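Local structure of time interval measuring enzyme TIME (Bombyx mori, 2E46) at residues A11-S16 against I24-V29; V34-G39 against I102-D107; F50-K55 against G87-V92; G56-G61 against V149-I154. The protein probably works as a copper/zinc superoxide dismutase, turning superoxide into hydrogen peroxide and oxygen with one copper and one zinc ion per subunit. All coordinates share one frame; numbering follows the deposited sequence.

In the fold
Contacts 1 to 3 each pair two strands of one antiparallel sheet, which in this family closes into the eight-stranded Greek key beta barrel; contact 4 lays the loop 56-61 on strand 148-156. Contact 1 comes first, pairing the hairpin strands 10-16 and 21-29. Contact 2, its centre about 9 Å from that of contact 1, joins strands 33-41 and 99-106 and encloses contact 3 in sequence. Contact 3 pairs strands 46-53 and 88-94, and brings ligands of copper and zinc together near the chain's centre. Contact 4 lies about 20 Å from contact 2 between centres. Segments 50-55 and 56-61 adjoin, so the strand with two copper ligands runs into the loop at the subunit interface.

Contact 1 of 4, residues A11-S16 against I24-V29; sequences AIAVLS and ITFTQV
Leu-15 and Ile-24 meet through their outermost methyls, Leu-15 CD2 and Ile-24 CD1 lying 3.9 Å apart. With CG1 opposite its carbonyl carbon (chi1 -51°), Ile-24 carries CD1 to Leu-15. The same buried face carries Ala-11, Ala-13 and Phe-26. Small alanines suit a place beside a broad ring: Ala-11 CB packs on Phe-26 CB at 4.1 Å, and Ala-13 CB approaches Phe-26 CE2 more loosely. Phe-26 also turns its ring edge to Ala-11 O, which lies in the ring plane. On the other face Ile-12 crosses Thr-25, with Ile-12 CD1 4.1 Å from Thr-25 OG1. Between the faces runs the polar seam of an antiparallel hairpin. Ala-11 N reaches Phe-26 O at 2.7 Å in a nearly straight bond (168°), answered by Phe-26 N to Ala-11 O. Ala-13 N to Ile-24 O and Ile-24 N to Ala-13 O repeat the exchange, and Ile-12 CA adds a C-H contact to Ile-24 O at 3.1 Å. Asp-57 of the second subunit packs on Ile-12. Within the subunit, Ile-154 of strand 148-156 covers both alanines, Val-122 of strand 121-125 lies against Ile-24 and Phe-26, and strand 33-41 continues the sheet beyond 21-29.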
loop_
_atom_site.group_PDB
_atom_site.type_symbol
_atom_site.label_atom_id
_atom_site.label_comp_id
_atom_site.label_asym_id
_atom_site.label_seq_id
_atom_site.Cartn_x
_atom_site.Cartn_y
_atom_site.Cartn_z
ATOM N N ALA A 11 9.051 -5.915 -0.942
ATOM C CA ALA A 11 7.745 -5.358 -1.040
ATOM C C ALA A 11 6.918 -6.191 -2.064
ATOM O O ALA A 11 7.476 -6.884 -2.913
ATOM C CB ALA A 11 7.887 -3.909 -1.544
ATOM N N ILE A 12 5.604 -6.024 -2.062
ATOM C CA ILE A 12 4.715 -6.621 -3.084
ATOM C C ILE A 12 3.574 -5.704 -3.515
ATOM O O ILE A 12 3.023 -4.925 -2.666
ATOM C CB ILE A 12 4.117 -7.920 -2.453
ATOM C CG1 ILE A 12 3.231 -8.747 -3.435
ATOM C CG2 ILE A 12 3.456 -7.640 -1.149
ATOM C CD1 ILE A 12 3.058 -10.226 -2.939
ATOM N N ALA A 13 3.097 -5.852 -4.754
ATOM C CA ALA A 13 1.820 -5.193 -5.089
ATOM C C ALA A 13 0.866 -6.268 -5.708
ATOM O O ALA A 13 1.281 -7.155 -6.472
ATOM C CB ALA A 13 2.071 -4.087 -6.029
ATOM N N VAL A 14 -0.427 -6.145 -5.456
ATOM C CA VAL A 14 -1.386 -7.139 -5.903
ATOM C C VAL A 14 -2.384 -6.460 -6.795
ATOM O O VAL A 14 -2.961 -5.450 -6.440
ATOM C CB VAL A 14 -2.086 -7.680 -4.731
ATOM C CG1 VAL A 14 -3.374 -8.386 -5.143
ATOM C CG2 VAL A 14 -1.115 -8.572 -3.870
ATOM N N LEU A 15 -2.474 -6.948 -8.023
ATOM C CA LEU A 15 -3.401 -6.484 -9.008
ATOM C C LEU A 15 -4.601 -7.481 -8.973
ATOM O O LEU A 15 -4.398 -8.708 -9.178
ATOM C CB LEU A 15 -2.674 -6.571 -10.332
ATOM C CG LEU A 15 -1.962 -5.430 -11.039
ATOM C CD1 LEU A 15 -1.663 -4.143 -10.092
ATOM C CD2 LEU A 15 -0.770 -5.878 -11.908
ATOM N N SER A 16 -5.806 -7.026 -8.580
ATOM C CA SER A 16 -7.064 -7.782 -8.878
ATOM C C SER A 16 -8.295 -7.022 -9.280
ATOM O O SER A 16 -8.859 -6.238 -8.525
ATOM C CB SER A 16 -7.419 -8.975 -7.988
ATOM O OG SER A 16 -7.754 -8.598 -6.703
ATOM N N ILE A 24 3.214 -8.835 -7.864
ATOM C CA ILE A 24 4.534 -8.354 -8.232
ATOM C C ILE A 24 5.327 -8.015 -6.978
ATOM O O ILE A 24 4.940 -7.200 -6.159
ATOM C CB ILE A 24 4.489 -7.174 -9.180
ATOM C CG1 ILE A 24 3.566 -7.523 -10.345
ATOM C CG2 ILE A 24 5.945 -6.755 -9.664
ATOM C CD1 ILE A 24 2.941 -6.263 -10.947
ATOM N N THR A 25 6.424 -8.719 -6.847
ATOM C CA THR A 25 7.234 -8.688 -5.695
ATOM C C THR A 25 8.448 -7.821 -6.106
ATOM O O THR A 25 8.843 -7.765 -7.303
ATOM C CB THR A 25 7.488 -10.130 -5.478
ATOM O OG1 THR A 25 6.916 -10.612 -4.236
ATOM C CG2 THR A 25 8.876 -10.664 -5.944
ATOM N N PHE A 26 8.966 -7.079 -5.152
ATOM C CA PHE A 26 10.121 -6.155 -5.371
ATOM C C PHE A 26 11.062 -6.484 -4.225
ATOM O O PHE A 26 10.624 -6.379 -3.058
ATOM C CB PHE A 26 9.704 -4.711 -5.132
ATOM C CG PHE A 26 8.713 -4.200 -6.129
ATOM C CD1 PHE A 26 9.141 -3.548 -7.255
ATOM C CD2 PHE A 26 7.397 -4.497 -5.992
ATOM C CE1 PHE A 26 8.261 -3.104 -8.210
ATOM C CE2 PHE A 26 6.470 -4.049 -6.923
ATOM C CZ PHE A 26 6.892 -3.366 -8.066
ATOM N N THR A 27 12.293 -6.824 -4.536
ATOM C CA THR A 27 13.227 -7.401 -3.612
ATOM C C THR A 27 14.511 -6.682 -3.792
ATOM O O THR A 27 15.028 -6.494 -4.949
ATOM C CB THR A 27 13.507 -8.875 -3.894
ATOM O OG1 THR A 27 12.318 -9.630 -3.700
ATOM C CG2 THR A 27 14.582 -9.441 -2.943
ATOM N N GLN A 28 15.006 -6.243 -2.654
ATOM C CA GLN A 28 16.244 -5.487 -2.591
ATOM C C GLN A 28 17.356 -6.526 -2.826
ATOM O O GLN A 28 17.381 -7.592 -2.117
ATOM C CB GLN A 28 16.453 -4.849 -1.225
ATOM C CG GLN A 28 17.939 -4.529 -1.011
ATOM C CD GLN A 28 18.266 -3.877 0.371
ATOM O OE1 GLN A 28 17.506 -4.059 1.337
ATOM N NE2 GLN A 28 19.443 -3.136 0.460
ATOM N N VAL A 29 18.221 -6.245 -3.817
ATOM C CA VAL A 29 19.368 -7.142 -4.158
ATOM C C VAL A 29 20.680 -6.318 -4.086
ATOM O O VAL A 29 20.667 -5.075 -3.810
ATOM C CB VAL A 29 19.177 -7.916 -5.554
ATOM C CG1 VAL A 29 17.936 -8.733 -5.534
ATOM C CG2 VAL A 29 19.126 -6.972 -6.749
#

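Contact 2 of 4, residues V34-G39 against I102-D107; sequences VHVQGG and IDLVDD
His-35 and Asp-103 both swing their side chains opposite their own backbone N (chi1 near 180° in each), and this brings imidazole and carboxylate together diagonally across the two strands. His-35 NE2 donates to Asp-103 OD1 at 3.2 Å, bent at the hydrogen (145°). The oxygen is met nearly end-on, but ring and carboxylate planes stand 52° apart. The neighbouring ring carbon, His-35 CD2, turns its edge to Leu-104 O at 3.4 Å, while Gln-37 CG lies over one ring face toward its rim. An imidazole suits this place because it offers a donor, a polarised C-H edge and a flat face at once. A leucine here has no N-H to offer and would probably leave Asp-103 OD1 without its mate across the strands, the carboxylate relying on Arg-101, whose salt bridge holds OD2.

The opposite face is largely apolar, with Asp-106 as its charged exception. Val-36 CG1 meets Ile-102 CG2 at 4.0 Å, and Leu-104 lies alongside Val-36 with its CD1 4.0 Å from Val-36 CB. Ile-102 CB lies 3.6 Å from Gly-38 N. Backbone pairs close the seam, among them Val-36 N to Leu-104 O at 2.7 Å and Leu-104 N to Val-36 O at 2.8 Å. Buried Asp-106 is satisfied outside the strands, by a salt bridge to Arg-84 and by the N-H groups of Gln-108 and Ile-109.

Strand 33-41 is flanked on its other side by 21-29, whose Ile-24 and Phe-26 touch Val-36. From strand 99-106, Ile-102 and Asp-106 reach Val-92 and Leu-89 of strand 88-94.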
loop_
_atom_site.group_PDB
_atom_site.type_symbol
_atom_site.label_atom_id
_atom_site.label_comp_id
_atom_site.label_asym_id
_atom_site.label_seq_id
_atom_site.Cartn_x
_atom_site.Cartn_y
_atom_site.Cartn_z
ATOM N N VAL A 34 17.054 -3.297 -7.507
ATOM C CA VAL A 34 15.809 -4.064 -7.147
ATOM C C VAL A 34 15.313 -5.074 -8.208
ATOM O O VAL A 34 15.348 -4.766 -9.399
ATOM C CB VAL A 34 14.693 -3.202 -6.335
ATOM C CG1 VAL A 34 15.158 -1.823 -5.779
ATOM C CG2 VAL A 34 13.346 -3.304 -6.811
ATOM N N HIS A 35 14.932 -6.266 -7.723
ATOM C CA HIS A 35 14.688 -7.416 -8.538
ATOM C C HIS A 35 13.191 -7.475 -8.562
ATOM O O HIS A 35 12.568 -7.598 -7.485
ATOM C CB HIS A 35 15.269 -8.697 -7.883
ATOM C CG HIS A 35 15.203 -9.935 -8.757
ATOM N ND1 HIS A 35 15.249 -11.213 -8.244
ATOM C CD2 HIS A 35 15.044 -10.085 -10.088
ATOM C CE1 HIS A 35 15.180 -12.099 -9.226
ATOM N NE2 HIS A 35 14.992 -11.439 -10.345
ATOM N N VAL A 36 12.587 -7.254 -9.727
ATOM C CA VAL A 36 11.085 -7.173 -9.775
ATOM C C VAL A 36 10.579 -8.464 -10.472
ATOM O O VAL A 36 10.988 -8.768 -11.603
ATOM C CB VAL A 36 10.709 -5.969 -10.683
ATOM C CG1 VAL A 36 9.220 -5.875 -10.928
ATOM C CG2 VAL A 36 11.317 -4.584 -10.165
ATOM N N GLN A 37 9.723 -9.204 -9.835
ATOM C CA GLN A 37 9.358 -10.534 -10.307
ATOM C C GLN A 37 7.883 -10.732 -10.012
ATOM O O GLN A 37 7.439 -10.538 -8.870
ATOM C CB GLN A 37 10.044 -11.642 -9.497
ATOM C CG GLN A 37 11.540 -11.658 -9.543
ATOM C CD GLN A 37 12.060 -12.851 -8.823
ATOM O OE1 GLN A 37 12.329 -12.752 -7.642
ATOM N NE2 GLN A 37 12.154 -14.019 -9.523
ATOM N N GLY A 38 7.117 -11.133 -10.995
ATOM C CA GLY A 38 5.823 -11.662 -10.650
ATOM C C GLY A 38 5.152 -12.346 -11.822
ATOM O O GLY A 38 5.780 -12.720 -12.840
ATOM N N GLY A 39 3.853 -12.508 -11.719
ATOM C CA GLY A 39 3.156 -12.917 -12.903
ATOM C C GLY A 39 1.745 -12.513 -12.776
ATOM O O GLY A 39 1.134 -12.655 -11.680
ATOM N N ILE A 102 6.778 -11.493 -15.226
ATOM C CA ILE A 102 7.612 -10.350 -14.937
ATOM C C ILE A 102 8.860 -10.804 -14.273
ATOM O O ILE A 102 8.851 -11.530 -13.229
ATOM C CB ILE A 102 6.853 -9.336 -14.143
ATOM C CG1 ILE A 102 5.701 -8.903 -15.011
ATOM C CG2 ILE A 102 7.713 -8.077 -13.843
ATOM C CD1 ILE A 102 4.644 -8.192 -14.224
ATOM N N ASP A 103 9.966 -10.355 -14.862
ATOM C CA ASP A 103 11.264 -10.765 -14.317
ATOM C C ASP A 103 12.368 -9.872 -14.748
ATOM O O ASP A 103 13.017 -10.143 -15.819
ATOM C CB ASP A 103 11.708 -12.179 -14.774
ATOM C CG ASP A 103 12.986 -12.602 -14.077
ATOM O OD1 ASP A 103 13.415 -11.945 -13.117
ATOM O OD2 ASP A 103 13.585 -13.627 -14.451
ATOM N N LEU A 104 12.608 -8.859 -13.934
ATOM C CA LEU A 104 13.655 -7.857 -14.306
ATOM C C LEU A 104 14.373 -7.219 -13.094
ATOM O O LEU A 104 14.063 -7.439 -11.990
ATOM C CB LEU A 104 13.132 -6.757 -15.228
ATOM C CG LEU A 104 12.008 -5.884 -14.644
ATOM C CD1 LEU A 104 12.633 -4.678 -13.926
ATOM C CD2 LEU A 104 10.973 -5.495 -15.675
ATOM N N VAL A 105 15.398 -6.451 -13.382
ATOM C CA VAL A 105 16.124 -5.788 -12.375
ATOM C C VAL A 105 16.237 -4.351 -12.801
ATOM O O VAL A 105 16.605 -4.037 -13.942
ATOM C CB VAL A 105 17.469 -6.519 -11.833
ATOM C CG1 VAL A 105 17.662 -7.984 -12.220
ATOM C CG2 VAL A 105 18.666 -5.712 -12.010
ATOM N N ASP A 106 15.891 -3.470 -11.855
ATOM C CA ASP A 106 15.923 -2.046 -12.133
ATOM C C ASP A 106 16.818 -1.326 -11.156
ATOM O O ASP A 106 16.674 -1.556 -9.911
ATOM C CB ASP A 106 14.561 -1.477 -12.014
ATOM C CG ASP A 106 14.477 -0.076 -12.592
ATOM O OD1 ASP A 106 14.248 0.933 -11.841
ATOM O OD2 ASP A 106 14.681 0.019 -13.828
ATOM N N ASP A 107 17.697 -0.447 -11.641
ATOM C CA ASP A 107 18.635 0.247 -10.733
ATOM C C ASP A 107 18.121 1.576 -10.235
ATOM O O ASP A 107 18.852 2.195 -9.454
ATOM C CB ASP A 107 20.060 0.488 -11.322
ATOM C CG ASP A 107 20.037 1.320 -12.663
ATOM O OD1 ASP A 107 18.926 1.618 -13.255
ATOM O OD2 ASP A 107 21.167 1.595 -13.187
#

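Contact 3 of 4, residues F50-K55 against G87-V92; sequences FHVHEK and GDLGNV. With CU (copper (II) ion), chain B; ZN (zinc ion), chain C.
Val-52 N donates a hydrogen bond to Gly-87 O at 2.7 Å, and Phe-50 N bonds to Gly-90 O at 2.8 Å. Gly-87 O also receives a weak bond from Leu-89 N, closing an inverse gamma turn on Asp-88. Glycines fit both acceptor positions: a CB on Gly-87 would collide with Val-52 O, and Gly-90 has a positive phi (72°).

Every ring nitrogen of the two histidines has a mate. His-51 ND1 binds copper at 1.9 Å and its NE2 is hydrogen-bonded to Asp-129; His-53 NE2 binds copper at 2.1 Å, while its ND1 bonds to Gly-66 O. Such second partners probably help to hold each ring in place. Asp-88 holds zinc with both carboxylate oxygens, OD1 at 2.1 Å and OD2 at 2.5 Å, and OD2 also accepts from Gly-77 N. His-68 binds both metals; His-125 completes the copper site, and His-76 and His-85 complete the zinc site.

Behind the ligands the packing is apolar. Val-92 CG1 sits over one face of the Phe-50 ring, a CH-pi contact 4.0 Å from the centroid, and Leu-89 CB packs against Phe-50 CD1. An alanine in place of Phe-50 would probably open a gap against Val-92 and Leu-89, on the strand that carries His-51 and His-53.

Strand 121-125 flanks 46-53 on the side away from 88-94, and its side chains reach both partners of this contact, Val-122 touching Phe-50 and Leu-124 touching Val-92.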
loop_
_atom_site.group_PDB
_atom_site.type_symbol
_atom_site.label_atom_id
_atom_site.label_comp_id
_atom_site.label_asym_id
_atom_site.label_seq_id
_atom_site.Cartn_x
_atom_site.Cartn_y
_atom_site.Cartn_z
ATOM N N PHE A 50 3.734 -0.404 -17.785
ATOM C CA PHE A 50 3.831 -0.885 -16.419
ATOM C C PHE A 50 4.626 0.110 -15.634
ATOM O O PHE A 50 5.808 0.321 -15.921
ATOM C CB PHE A 50 4.563 -2.166 -16.416
ATOM C CG PHE A 50 4.603 -2.828 -15.106
ATOM C CD1 PHE A 50 5.829 -3.049 -14.482
ATOM C CD2 PHE A 50 3.469 -3.315 -14.526
ATOM C CE1 PHE A 50 5.919 -3.693 -13.322
ATOM C CE2 PHE A 50 3.576 -3.977 -13.349
ATOM C CZ PHE A 50 4.836 -4.155 -12.740
ATOM N N HIS A 51 3.983 0.814 -14.697
ATOM C CA HIS A 51 4.761 1.875 -14.003
ATOM C C HIS A 51 4.553 2.012 -12.526
ATOM O O HIS A 51 3.499 1.654 -12.006
ATOM C CB HIS A 51 4.599 3.305 -14.495
ATOM C CG HIS A 51 4.166 3.491 -15.899
ATOM N ND1 HIS A 51 2.868 3.831 -16.156
ATOM C CD2 HIS A 51 4.820 3.523 -17.094
ATOM C CE1 HIS A 51 2.707 4.068 -17.432
ATOM N NE2 HIS A 51 3.874 3.838 -18.039
ATOM N N VAL A 52 5.515 2.655 -11.865
ATOM C CA VAL A 52 5.132 3.128 -10.515
ATOM C C VAL A 52 4.639 4.591 -10.545
ATOM O O VAL A 52 5.307 5.477 -11.051
ATOM C CB VAL A 52 6.066 2.606 -9.296
ATOM C CG1 VAL A 52 7.241 2.017 -9.739
ATOM C CG2 VAL A 52 6.256 3.609 -8.130
ATOM N N HIS A 53 3.408 4.751 -10.154
ATOM C CA HIS A 53 2.788 6.037 -9.967
ATOM C C HIS A 53 3.036 6.609 -8.498
ATOM O O HIS A 53 3.351 5.874 -7.588
ATOM C CB HIS A 53 1.324 5.962 -10.370
ATOM C CG HIS A 53 1.118 5.851 -11.890
ATOM N ND1 HIS A 53 0.351 6.756 -12.614
ATOM C CD2 HIS A 53 1.652 5.009 -12.824
ATOM C CE1 HIS A 53 0.384 6.459 -13.899
ATOM N NE2 HIS A 53 1.134 5.374 -14.057
ATOM N N GLU A 54 2.927 7.924 -8.322
ATOM C CA GLU A 54 3.463 8.619 -7.208
ATOM C C GLU A 54 2.769 8.276 -5.926
ATOM O O GLU A 54 3.460 8.155 -4.905
ATOM C CB GLU A 54 3.355 10.112 -7.436
ATOM C CG GLU A 54 3.988 10.889 -6.122
ATOM C CD GLU A 54 3.950 12.449 -6.226
ATOM O OE1 GLU A 54 4.801 13.192 -5.597
ATOM O OE2 GLU A 54 3.170 12.955 -7.032
ATOM N N LYS A 55 1.424 8.164 -5.968
ATOM C CA LYS A 55 0.586 8.046 -4.725
ATOM C C LYS A 55 0.048 6.635 -4.528
ATOM O O LYS A 55 -0.340 5.969 -5.454
ATOM C CB LYS A 55 -0.647 9.004 -4.755
ATOM C CG LYS A 55 -0.352 10.509 -4.994
ATOM C CD LYS A 55 0.610 10.943 -3.900
ATOM C CE LYS A 55 0.789 12.532 -3.760
ATOM N NZ LYS A 55 2.057 12.648 -2.827
ATOM N N GLY A 87 9.799 5.788 -11.838
ATOM C CA GLY A 87 8.649 4.855 -11.943
ATOM C C GLY A 87 8.465 4.175 -13.315
ATOM O O GLY A 87 7.539 3.398 -13.525
ATOM N N ASP A 88 9.383 4.450 -14.231
ATOM C CA ASP A 88 9.267 4.126 -15.655
ATOM C C ASP A 88 9.945 2.742 -15.837
ATOM O O ASP A 88 11.051 2.597 -16.300
ATOM C CB ASP A 88 9.958 5.395 -16.313
ATOM C CG ASP A 88 8.894 6.424 -16.882
ATOM O OD1 ASP A 88 7.681 6.124 -16.636
ATOM O OD2 ASP A 88 9.298 7.365 -17.605
ATOM N N LEU A 89 9.233 1.720 -15.448
ATOM C CA LEU A 89 9.610 0.356 -15.658
ATOM C C LEU A 89 9.160 -0.283 -17.016
ATOM O O LEU A 89 9.183 -1.514 -17.095
ATOM C CB LEU A 89 9.073 -0.500 -14.493
ATOM C CG LEU A 89 9.597 -0.049 -13.108
ATOM C CD1 LEU A 89 8.994 -0.896 -12.045
ATOM C CD2 LEU A 89 11.123 -0.222 -13.062
ATOM N N GLY A 90 8.795 0.531 -18.049
ATOM C CA GLY A 90 8.541 0.083 -19.478
ATOM C C GLY A 90 7.246 -0.731 -19.719
ATOM O O GLY A 90 6.157 -0.325 -19.246
ATOM N N ASN A 91 7.368 -1.903 -20.375
ATOM C CA ASN A 91 6.172 -2.736 -20.742
ATOM C C ASN A 91 6.262 -4.124 -20.204
ATOM O O ASN A 91 7.354 -4.727 -20.220
ATOM C CB ASN A 91 5.960 -2.850 -22.275
ATOM C CG ASN A 91 5.562 -1.509 -22.939
ATOM O OD1 ASN A 91 6.353 -0.894 -23.675
ATOM N ND2 ASN A 91 4.341 -1.056 -22.681
ATOM N N VAL A 92 5.136 -4.621 -19.705
ATOM C CA VAL A 92 4.955 -6.025 -19.594
ATOM C C VAL A 92 4.384 -6.735 -20.887
ATOM O O VAL A 92 3.801 -6.095 -21.747
ATOM C CB VAL A 92 4.216 -6.417 -18.293
ATOM C CG1 VAL A 92 5.008 -5.881 -17.108
ATOM C CG2 VAL A 92 2.761 -5.958 -18.312
HETATM CU CU CU B . 1.385 5.078 -16.084
HETATM ZN ZN ZN C . 6.940 8.050 -16.950
#

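Contact 4 of 4, residues G56-G61 against V149-I154; sequences GDLSGG and VACGVI
Asp-57 OD1 is gripped twice by Ser-59, and this folds the loop from which Leu-58 reaches Cys-151 and Val-153. Ser-59 N donates to Asp-57 OD1 at 2.7 Å (161° at the hydrogen), an Asx turn, and Ser-59 OG donates to the same oxygen at 2.5 Å. The two donors come from different sides, the amide on the anti side of the carboxylate oxygen and the hydroxyl on the syn side. Aspartate suits the turn because its short side chain brings OD1 back to the amide two residues on, and serine adds a hydroxyl within reach of the same oxygen. A type I beta turn from Leu-58 to Gly-61 follows, with a weak bond from Gly-61 N to Leu-58 O. Ser-64 OG bonds to several backbone groups of the same loop.

Across the contact no hydrogen bond forms; the meeting is apolar and rests on Leu-58. Leu-58 CD1 touches Cys-151 SG at 3.7 Å, and Leu-58 CD2 crosses to Val-153 CG1 at 3.6 Å. The sulfur comes within reach because it stands between the backbone N and the carbonyl carbon (chi1 57°). Val-153 CG1 lies 3.6 Å from Gly-56 O; a CB on Gly-56 would crowd the other methyl, CG2.

Leu-58 packs on Val-14 of the second subunit, and Val-153 on its counterpart there. Cys-151 SG is joined to Cys-62 SG, so a covalent link ties this loop to strand 148-156 next to the leucine contact, and the dimer surface rests on a loop held by a disulfide as well as by apolar packing.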
loop_
_atom_site.group_PDB
_atom_site.type_symbol
_atom_site.label_atom_id
_atom_site.label_comp_id
_atom_site.label_asym_id
_atom_site.label_seq_id
_atom_site.Cartn_x
_atom_site.Cartn_y
_atom_site.Cartn_z
ATOM N N GLY A 56 0.078 6.130 -3.321
ATOM C CA GLY A 56 -0.655 4.871 -3.038
ATOM C C GLY A 56 -2.077 5.203 -2.734
ATOM O O GLY A 56 -2.645 4.652 -1.764
ATOM N N ASP A 57 -2.670 6.077 -3.561
ATOM C CA ASP A 57 -4.078 6.490 -3.293
ATOM C C ASP A 57 -5.166 5.877 -4.207
ATOM O O ASP A 57 -5.333 6.318 -5.365
ATOM C CB ASP A 57 -4.232 8.017 -3.324
ATOM C CG ASP A 57 -5.709 8.491 -2.938
ATOM O OD1 ASP A 57 -6.652 7.678 -2.664
ATOM O OD2 ASP A 57 -5.895 9.700 -2.858
ATOM N N LEU A 58 -5.897 4.919 -3.704
ATOM C CA LEU A 58 -6.937 4.256 -4.490
ATOM C C LEU A 58 -8.394 4.789 -4.257
ATOM O O LEU A 58 -9.422 4.154 -4.717
ATOM C CB LEU A 58 -6.873 2.747 -4.199
ATOM C CG LEU A 58 -5.876 1.966 -5.124
ATOM C CD1 LEU A 58 -4.755 2.753 -5.906
ATOM C CD2 LEU A 58 -5.258 0.694 -4.582
ATOM N N SER A 59 -8.521 5.921 -3.539
ATOM C CA SER A 59 -9.843 6.444 -3.189
ATOM C C SER A 59 -10.625 6.783 -4.528
ATOM O O SER A 59 -11.869 6.715 -4.568
ATOM C CB SER A 59 -9.745 7.650 -2.268
ATOM O OG SER A 59 -8.935 8.693 -2.815
ATOM N N GLY A 60 -9.870 7.095 -5.594
ATOM C CA GLY A 60 -10.431 7.520 -6.908
ATOM C C GLY A 60 -10.137 6.424 -7.937
ATOM O O GLY A 60 -9.969 6.718 -9.085
ATOM N N GLY A 61 -10.080 5.153 -7.476
ATOM C CA GLY A 61 -9.409 4.010 -8.192
ATOM C C GLY A 61 -8.047 4.462 -8.692
ATOM O O GLY A 61 -7.499 5.453 -8.202
ATOM N N VAL A 149 -5.794 -0.163 -16.332
ATOM C CA VAL A 149 -6.718 -1.272 -16.196
ATOM C C VAL A 149 -6.582 -1.915 -14.827
ATOM O O VAL A 149 -7.480 -2.681 -14.319
ATOM C CB VAL A 149 -6.448 -2.356 -17.301
ATOM C CG1 VAL A 149 -6.437 -1.724 -18.641
ATOM C CG2 VAL A 149 -5.087 -3.024 -17.108
ATOM N N ALA A 150 -5.453 -1.659 -14.185
ATOM C CA ALA A 150 -5.313 -2.197 -12.803
ATOM C C ALA A 150 -4.258 -1.465 -12.042
ATOM O O ALA A 150 -3.313 -0.927 -12.659
ATOM C CB ALA A 150 -4.990 -3.764 -12.839
ATOM N N CYS A 151 -4.336 -1.529 -10.717
ATOM C CA CYS A 151 -3.292 -0.897 -9.878
ATOM C C CYS A 151 -3.375 -1.516 -8.493
ATOM O O CYS A 151 -4.369 -2.121 -8.142
ATOM C CB CYS A 151 -3.396 0.676 -9.856
ATOM S SG CYS A 151 -5.082 1.244 -9.256
ATOM N N GLY A 152 -2.279 -1.452 -7.753
ATOM C CA GLY A 152 -2.296 -1.897 -6.347
ATOM C C GLY A 152 -1.211 -1.105 -5.634
ATOM O O GLY A 152 -0.286 -0.627 -6.293
ATOM N N VAL A 153 -1.360 -0.912 -4.320
ATOM C CA VAL A 153 -0.307 -0.212 -3.549
ATOM C C VAL A 153 0.846 -1.129 -3.177
ATOM O O VAL A 153 0.645 -2.283 -2.807
ATOM C CB VAL A 153 -0.797 0.815 -2.491
ATOM C CG1 VAL A 153 -2.373 1.175 -2.527
ATOM C CG2 VAL A 153 -0.025 0.863 -1.036
ATOM N N ILE A 154 2.055 -0.629 -3.349
ATOM C CA ILE A 154 3.233 -1.373 -2.881
ATOM C C ILE A 154 3.323 -1.462 -1.392
ATOM O O ILE A 154 3.502 -0.473 -0.682
ATOM C CB ILE A 154 4.432 -0.827 -3.557
ATOM C CG1 ILE A 154 4.108 -0.806 -5.068
ATOM C CG2 ILE A 154 5.737 -1.642 -3.222
ATOM C CD1 ILE A 154 5.061 -0.030 -5.846
#